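Local coordinates for protein probable tautomerase HP_0924 (Helicobacter pylori, PDB 3M21) that is a probable tautomerase, a small protein of the tautomerase family in the MIF clan that assembles from six chains, at residues Glu24-Leu29 with Ile41-Asp46. Numbering follows the deposited sequence.
Sequences EGVSDL and IVVIID
Ser27 and Val26 of helix 16-34 pack on Ile41, just before strand 42-47, and on Val43 within it, in a buried helix-to-sheet contact with one bridging water. No direct hydrogen bond crosses it. Val26 points toward the strand, and its CG1 lies 4.2 Å from CG2 of Val43. The same valine side chain touches Ile3 and Ile5 of strand 2-7, and thus spans both strands. Ile41 lies against Ser27 with two branches. Ile41 CD1 reaches the helix backbone, 3.6 Å from Ser27 O, and Ile41 CG2 sits 3.7 Å from Ser27 OG. The extended CG1-CD1 arm (chi2 176°) carries the methyl that far. Strand 2-7, helix 16-34 and strand 42-47 form the beta-alpha-beta unit of the tautomerase fold, with the two strands parallel and the helix packed on one face of their sheet. The hydroxyl of Ser27 lies beside its own backbone N (chi1 -62°) and hydrogen-bonds to Ile23 O, one turn back. Ser27 OG also accepts a bond from a water at 3.1 Å. That water donates to Ile41 O as well, at 2.7 Å, and so ties the helix to the residue just before the strand. Val42, Val43 and Ile44 also pair in an antiparallel ladder with a strand of a second subunit, so the sheet continues across the interface, while Leu29 of a third subunit packs on Val26.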
loop_
_atom_site.group_PDB
_atom_site.type_symbol
_atom_site.label_atom_id
_atom_site.label_comp_id
_atom_site.label_asym_id
_atom_site.label_seq_id
_atom_site.Cartn_x
_atom_site.Cartn_y
_atom_site.Cartn_z
ATOM N N GLU F 24 -7.551 13.384 12.411
ATOM C CA GLU F 24 -8.231 13.294 13.698
ATOM C C GLU F 24 -9.458 12.387 13.605
ATOM O O GLU F 24 -9.724 11.597 14.511
ATOM C CB GLU F 24 -8.646 14.689 14.170
ATOM C CG GLU F 24 -7.479 15.647 14.347
ATOM C CD GLU F 24 -7.939 17.071 14.592
ATOM O OE1 GLU F 24 -8.649 17.300 15.589
ATOM O OE2 GLU F 24 -7.595 17.954 13.785
ATOM N N GLY F 25 -10.197 12.501 12.508
ATOM C CA GLY F 25 -11.384 11.682 12.327
ATOM C C GLY F 25 -11.085 10.192 12.358
ATOM O O GLY F 25 -11.722 9.426 13.085
ATOM N N VAL F 26 -10.108 9.769 11.566
ATOM C CA VAL F 26 -9.743 8.360 11.529
ATOM C C VAL F 26 -9.182 7.908 12.872
ATOM O O VAL F 26 -9.490 6.816 13.340
ATOM C CB VAL F 26 -8.693 8.079 10.420
ATOM C CG1 VAL F 26 -8.033 6.729 10.653
ATOM C CG2 VAL F 26 -9.365 8.102 9.063
ATOM N N SER F 27 -8.356 8.748 13.488
ATOM C CA SER F 27 -7.766 8.410 14.773
ATOM C C SER F 27 -8.856 8.210 15.826
ATOM O O SER F 27 -8.844 7.213 16.546
ATOM C CB SER F 27 -6.792 9.503 15.215
ATOM O OG SER F 27 -5.723 9.629 14.284
ATOM N N ASP F 28 -9.806 9.139 15.915
ATOM C CA ASP F 28 -10.879 8.991 16.895
ATOM C C ASP F 28 -11.664 7.710 16.625
ATOM O O ASP F 28 -12.027 6.993 17.558
ATOM C CB ASP F 28 -11.830 10.194 16.863
ATOM C CG ASP F 28 -11.158 11.485 17.291
ATOM O OD1 ASP F 28 -10.234 11.431 18.131
ATOM O OD2 ASP F 28 -11.558 12.560 16.799
ATOM N N LEU F 29 -11.922 7.426 15.349
ATOM C CA LEU F 29 -12.662 6.226 14.969
ATOM C C LEU F 29 -11.999 4.967 15.533
ATOM O O LEU F 29 -12.673 4.086 16.062
ATOM C CB LEU F 29 -12.754 6.107 13.444
ATOM C CG LEU F 29 -13.479 4.858 12.918
ATOM C CD1 LEU F 29 -14.961 4.962 13.268
ATOM C CD2 LEU F 29 -13.316 4.732 11.397
ATOM N N ILE F 41 -1.251 5.567 16.499
ATOM C CA ILE F 41 -1.956 5.684 15.228
ATOM C C ILE F 41 -1.248 6.516 14.173
ATOM O O ILE F 41 -1.023 7.712 14.357
ATOM C CB ILE F 41 -3.365 6.266 15.419
ATOM C CG1 ILE F 41 -4.154 5.397 16.403
ATOM C CG2 ILE F 41 -4.097 6.307 14.087
ATOM C CD1 ILE F 41 -5.527 5.940 16.723
ATOM N N VAL F 42 -0.916 5.873 13.056
ATOM C CA VAL F 42 -0.252 6.549 11.950
ATOM C C VAL F 42 -1.242 6.657 10.809
ATOM O O VAL F 42 -1.936 5.691 10.482
ATOM C CB VAL F 42 0.975 5.754 11.461
ATOM C CG1 VAL F 42 1.564 6.406 10.217
ATOM C CG2 VAL F 42 2.015 5.689 12.566
ATOM N N VAL F 43 -1.310 7.842 10.217
ATOM C CA VAL F 43 -2.209 8.095 9.108
ATOM C C VAL F 43 -1.428 8.814 8.020
ATOM O O VAL F 43 -0.661 9.748 8.289
ATOM C CB VAL F 43 -3.411 8.969 9.556
ATOM C CG1 VAL F 43 -4.385 9.181 8.396
ATOM C CG2 VAL F 43 -4.119 8.313 10.725
ATOM N N ILE F 44 -1.603 8.344 6.791
ATOM C CA ILE F 44 -0.936 8.931 5.644
ATOM C C ILE F 44 -1.983 9.161 4.574
ATOM O O ILE F 44 -2.685 8.235 4.156
ATOM C CB ILE F 44 0.151 7.996 5.079
ATOM C CG1 ILE F 44 1.282 7.829 6.102
ATOM C CG2 ILE F 44 0.660 8.535 3.754
ATOM C CD1 ILE F 44 2.362 6.798 5.694
ATOM N N ILE F 45 -2.097 10.413 4.152
ATOM C CA ILE F 45 -3.046 10.787 3.122
ATOM C C ILE F 45 -2.265 10.983 1.831
ATOM O O ILE F 45 -1.287 11.739 1.784
ATOM C CB ILE F 45 -3.764 12.110 3.472
ATOM C CG1 ILE F 45 -4.581 11.942 4.760
ATOM C CG2 ILE F 45 -4.646 12.542 2.325
ATOM C CD1 ILE F 45 -5.087 13.274 5.329
ATOM N N ASP F 46 -2.684 10.293 0.779
ATOM C CA ASP F 46 -2.019 10.429 -0.511
ATOM C C ASP F 46 -2.974 11.146 -1.441
ATOM O O ASP F 46 -4.163 10.835 -1.475
ATOM C CB ASP F 46 -1.687 9.056 -1.081
ATOM C CG ASP F 46 -0.734 8.282 -0.202
ATOM O OD1 ASP F 46 0.285 8.869 0.244
ATOM O OD2 ASP F 46 -0.990 7.086 0.025
HETATM O O HOH W 1 -2.676 9.791 13.870
#